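Local coordinates for protein endonuclease 2 (Arabidopsis thaliana, PDB 4CXO) that cuts RNA and single-stranded DNA, and less readily double-stranded DNA, into products ending in 5'-phosphates, using three bound divalent metal ions, at residues H58-P63 and L129-A134. Residues are numbered along the deposited sequence; the frame is centred on the assembly and turned at random.
Sequences HYINTP and LHVSYA. With ZN (zinc ion), chain H; ZN (zinc ion), chain I; TMP (thymidine-5'-phosphate), chain E.
Residues 60-62 pair in parallel with 131-133, Ile-60 N donating to His-130 O, Ser-132 N to Ile-60 O, and Thr-62 N to Ser-132 O. The bond from Thr-62 N to Ser-132 O measures 2.9 Å, whereas the one from Ala-134 N to Thr-62 O is weak. Ahead of the paired residues, His-130 ND1 donates to His-58 O from above the carbonyl plane, 2.7 Å and nearly straight at 171°. That oxygen lies in the imidazole plane; with NE2 of His-130 on a zinc ion at 2.2 Å, the ring is held at two points. His-154 and Asp-158 share this zinc, and thymidine-5'-phosphate (TMP) reaches it through O3'. His-58 ND1 binds a second zinc together with Asp-45, His-120 and Asp-124. These two ions are part of the trinuclear zinc centre of S1/P1 nucleases. Tyr-59 carries CG between its backbone N and carbonyl carbon (chi1 59°), and with chi2 near 82° its ring faces the thymine, TMP C4 lying 3.7 Å above the Tyr-59 ring plane. A serine in its place would probably leave one face of the base without its stacking partner and the thymine freer to tilt. Asn-61 ND2 donates to the exocyclic TMP O4 at 2.8 Å, while Asn-61 CB rests 3.8 Å from Ala-134 CB. Thymine N3 donates to a water within hydrogen-bonding distance of Ile-60 O and Leu-129 O, consistent with a water-mediated link from base to backbone. On the sheet face turned from Asn-61, Ile-60 and Val-131 run side by side, with Ile-60 CB 4.1 Å from Val-131 CG1, and helix 206-221 packs against Ile-60. Beyond them Thr-62 OG1 meets the Tyr-133 ring at its edge and donates to Pro-63 O; Tyr-222 stacks on that ring.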
ATOM      1  N   HIS A  58      10.028   2.551  -0.563  1.00 18.93           N
ATOM      2  CA  HIS A  58       8.602   2.648  -0.852  1.00 21.71           C
ATOM      3  C   HIS A  58       8.128   1.773  -1.985  1.00 19.75           C
ATOM      4  O   HIS A  58       6.914   1.627  -2.186  1.00 19.92           O
ATOM      5  CB  HIS A  58       8.215   4.089  -1.137  1.00 21.75           C
ATOM      6  CG  HIS A  58       8.324   4.966   0.059  1.00 21.04           C
ATOM      7  ND1 HIS A  58       7.221   5.514   0.668  1.00 18.69           N
ATOM      8  CD2 HIS A  58       9.395   5.356   0.793  1.00 20.18           C
ATOM      9  CE1 HIS A  58       7.603   6.229   1.708  1.00 21.74           C
ATOM     10  NE2 HIS A  58       8.919   6.147   1.809  1.00 21.39           N
ATOM     11  N   TYR A  59       9.061   1.199  -2.735  1.00 20.03           N
ATOM     12  CA  TYR A  59       8.689   0.497  -3.964  1.00 21.49           C
ATOM     13  C   TYR A  59       9.636  -0.644  -4.317  1.00 21.54           C
ATOM     14  O   TYR A  59      10.628  -0.895  -3.620  1.00 21.41           O
ATOM     15  CB  TYR A  59       8.594   1.497  -5.124  1.00 21.19           C
ATOM     16  CG  TYR A  59       9.865   2.252  -5.382  1.00 23.15           C
ATOM     17  CD1 TYR A  59      10.891   1.686  -6.130  1.00 24.46           C
ATOM     18  CD2 TYR A  59      10.051   3.531  -4.876  1.00 24.36           C
ATOM     19  CE1 TYR A  59      12.076   2.362  -6.353  1.00 26.67           C
ATOM     20  CE2 TYR A  59      11.232   4.218  -5.096  1.00 27.03           C
ATOM     21  CZ  TYR A  59      12.238   3.624  -5.835  1.00 28.18           C
ATOM     22  OH  TYR A  59      13.410   4.290  -6.053  1.00 31.75           O
ATOM     23  N   ILE A  60       9.292  -1.326  -5.408  1.00 21.29           N
ATOM     24  CA  ILE A  60      10.106  -2.372  -6.020  1.00 21.25           C
ATOM     25  C   ILE A  60      10.120  -2.109  -7.501  1.00 23.35           C
ATOM     26  O   ILE A  60       9.079  -1.800  -8.075  1.00 23.53           O
ATOM     27  CB  ILE A  60       9.482  -3.766  -5.794  1.00 22.87           C
ATOM     28  CG1 ILE A  60       9.623  -4.168  -4.332  1.00 24.01           C
ATOM     29  CG2 ILE A  60      10.141  -4.818  -6.675  1.00 26.20           C
ATOM     30  CD1 ILE A  60       8.770  -5.348  -3.904  1.00 23.61           C
ATOM     31  N   ASN A  61      11.289  -2.244  -8.118  1.00 25.65           N
ATOM     32  CA  ASN A  61      11.411  -2.229  -9.569  1.00 24.30           C
ATOM     33  C   ASN A  61      11.693  -3.622 -10.084  1.00 24.94           C
ATOM     34  O   ASN A  61      12.523  -4.348  -9.531  1.00 28.06           O
ATOM     35  CB  ASN A  61      12.550  -1.323 -10.014  1.00 27.81           C
ATOM     36  CG  ASN A  61      12.234   0.157  -9.879  1.00 27.99           C
ATOM     37  OD1 ASN A  61      13.137   0.956  -9.687  1.00 32.81           O
ATOM     38  ND2 ASN A  61      10.971   0.527 -10.003  1.00 29.26           N
ATOM     39  N   THR A  62      11.014  -3.980 -11.162  1.00 28.35           N
ATOM     40  CA  THR A  62      11.194  -5.267 -11.808  1.00 27.82           C
ATOM     41  C   THR A  62      11.605  -5.067 -13.268  1.00 29.70           C
ATOM     42  O   THR A  62      11.508  -3.975 -13.811  1.00 27.89           O
ATOM     43  CB  THR A  62       9.886  -6.066 -11.793  1.00 28.67           C
ATOM     44  OG1 THR A  62       8.924  -5.409 -12.629  1.00 29.46           O
ATOM     45  CG2 THR A  62       9.333  -6.185 -10.391  1.00 33.03           C
ATOM     46  N   PRO A  63      12.060  -6.138 -13.925  1.00 31.89           N
ATOM     47  CA  PRO A  63      12.236  -6.066 -15.370  1.00 33.94           C
ATOM     48  C   PRO A  63      10.893  -5.921 -16.083  1.00 33.57           C
ATOM     49  O   PRO A  63       9.836  -5.992 -15.454  1.00 34.35           O
ATOM     50  CB  PRO A  63      12.890  -7.408 -15.712  1.00 34.64           C
ATOM     51  CG  PRO A  63      13.491  -7.884 -14.428  1.00 33.82           C
ATOM     52  CD  PRO A  63      12.556  -7.402 -13.370  1.00 31.57           C
ATOM     53  N   LEU A 129       1.509  -0.248  -8.989  1.00 18.77           N
ATOM     54  CA  LEU A 129       2.623   0.399  -9.649  1.00 18.47           C
ATOM     55  C   LEU A 129       3.789   0.675  -8.708  1.00 19.09           C
ATOM     56  O   LEU A 129       4.815   1.166  -9.139  1.00 24.66           O
ATOM     57  CB  LEU A 129       2.168   1.667 -10.371  1.00 19.50           C
ATOM     58  CG  LEU A 129       1.345   1.401 -11.623  1.00 19.21           C
ATOM     59  CD1 LEU A 129       0.856   2.698 -12.240  1.00 19.79           C
ATOM     60  CD2 LEU A 129       2.139   0.584 -12.621  1.00 20.17           C
ATOM     61  N   HIS A 130       3.657   0.327  -7.432  1.00 19.10           N
ATOM     62  CA  HIS A 130       4.808   0.301  -6.543  1.00 17.52           C
ATOM     63  C   HIS A 130       5.612  -0.995  -6.648  1.00 19.43           C
ATOM     64  O   HIS A 130       6.616  -1.147  -5.980  1.00 21.68           O
ATOM     65  CB  HIS A 130       4.373   0.530  -5.097  1.00 18.20           C
ATOM     66  CG  HIS A 130       4.204   1.970  -4.760  1.00 19.09           C
ATOM     67  ND1 HIS A 130       4.948   2.594  -3.788  1.00 19.98           N
ATOM     68  CD2 HIS A 130       3.421   2.926  -5.308  1.00 18.33           C
ATOM     69  CE1 HIS A 130       4.618   3.871  -3.735  1.00 19.04           C
ATOM     70  NE2 HIS A 130       3.711   4.101  -4.668  1.00 18.53           N
ATOM     71  N   VAL A 131       5.134  -1.935  -7.451  1.00 19.29           N
ATOM     72  CA  VAL A 131       5.886  -3.145  -7.808  1.00 19.59           C
ATOM     73  C   VAL A 131       5.799  -3.268  -9.326  1.00 23.41           C
ATOM     74  O   VAL A 131       4.955  -3.987  -9.874  1.00 22.33           O
ATOM     75  CB  VAL A 131       5.310  -4.387  -7.117  1.00 22.49           C
ATOM     76  CG1 VAL A 131       6.205  -5.602  -7.341  1.00 21.95           C
ATOM     77  CG2 VAL A 131       5.144  -4.129  -5.628  1.00 22.54           C
ATOM     78  N   SER A 132       6.633  -2.509 -10.012  1.00 21.27           N
ATOM     79  CA  SER A 132       6.522  -2.442 -11.465  1.00 19.54           C
ATOM     80  C   SER A 132       7.828  -1.969 -12.091  1.00 24.92           C
ATOM     81  O   SER A 132       8.868  -2.010 -11.441  1.00 24.80           O
ATOM     82  CB  SER A 132       5.315  -1.578 -11.848  1.00 22.37           C
ATOM     83  OG  SER A 132       5.561  -0.222 -11.565  1.00 29.01           O
ATOM     84  N   TYR A 133       7.776  -1.526 -13.345  1.00 27.35           N
ATOM     85  CA  TYR A 133       8.979  -1.469 -14.169  1.00 30.25           C
ATOM     86  C   TYR A 133       9.938  -0.337 -13.847  1.00 27.45           C
ATOM     87  O   TYR A 133       9.547   0.829 -13.762  1.00 27.59           O
ATOM     88  CB  TYR A 133       8.621  -1.369 -15.647  1.00 29.84           C
ATOM     89  CG  TYR A 133       7.746  -2.467 -16.185  1.00 27.70           C
ATOM     90  CD1 TYR A 133       7.557  -3.667 -15.499  1.00 27.08           C
ATOM     91  CD2 TYR A 133       7.111  -2.312 -17.405  1.00 34.91           C
ATOM     92  CE1 TYR A 133       6.756  -4.662 -16.015  1.00 29.76           C
ATOM     93  CE2 TYR A 133       6.309  -3.307 -17.928  1.00 39.21           C
ATOM     94  CZ  TYR A 133       6.137  -4.480 -17.226  1.00 34.93           C
ATOM     95  OH  TYR A 133       5.339  -5.462 -17.754  1.00 45.26           O
ATOM     96  N   ALA A 134      11.212  -0.683 -13.714  1.00 30.30           N
ATOM     97  CA  ALA A 134      12.260   0.321 -13.626  1.00 30.12           C
ATOM     98  C   ALA A 134      12.238   1.232 -14.854  1.00 28.48           C
ATOM     99  O   ALA A 134      12.467   2.429 -14.745  1.00 28.03           O
ATOM    100  CB  ALA A 134      13.617  -0.337 -13.496  1.00 35.81           C
TER
HETATM  101 ZN    ZN H 451       5.161   5.842   0.139  1.00 22.71          ZN
HETATM  102 ZN    ZN I 452       3.281   6.133  -5.257  1.00 22.23          ZN
HETATM  103  P   TMP E 401       9.433  10.205  -7.380  0.70 60.34           P
HETATM  104  O1P TMP E 401      10.687   9.908  -6.601  0.70 64.80           O
HETATM  105  O2P TMP E 401       8.841  11.563  -7.081  0.70 58.57           O
HETATM  106  O3P TMP E 401       9.488   9.838  -8.848  0.70 59.16           O
HETATM  107  O5' TMP E 401       8.343   9.188  -6.787  0.70 45.23           O
HETATM  108  C5' TMP E 401       6.983   9.353  -7.178  0.70 41.77           C
HETATM  109  C4' TMP E 401       6.150   8.138  -6.793  1.00 37.53           C
HETATM  110  O4' TMP E 401       6.499   6.960  -7.521  1.00 39.72           O
HETATM  111  C3' TMP E 401       6.338   7.716  -5.356  1.00 37.87           C
HETATM  112  O3' TMP E 401       5.068   7.194  -4.994  1.00 28.38           O
HETATM  113  C2' TMP E 401       7.373   6.599  -5.357  1.00 40.72           C
HETATM  114  C1' TMP E 401       7.009   5.909  -6.669  1.00 38.23           C
HETATM  115  N1  TMP E 401       8.058   5.236  -7.458  1.00 33.73           N
HETATM  116  C2  TMP E 401       7.862   3.900  -7.898  1.00 32.94           C
HETATM  117  O2  TMP E 401       6.832   3.261  -7.565  1.00 34.17           O
HETATM  118  N3  TMP E 401       8.782   3.283  -8.663  1.00 32.64           N
HETATM  119  C4  TMP E 401       9.897   3.921  -9.030  1.00 30.47           C
HETATM  120  O4  TMP E 401      10.728   3.325  -9.735  1.00 39.42           O
HETATM  121  C5  TMP E 401      10.124   5.327  -8.597  1.00 30.01           C
HETATM  122  C5M TMP E 401      11.352   6.095  -8.973  1.00 35.53           C
HETATM  123  C6  TMP E 401       9.157   5.926  -7.821  1.00 33.99           C
HETATM  124  O   HOH W   1       7.824   0.639  -9.050  1.00 30.66           O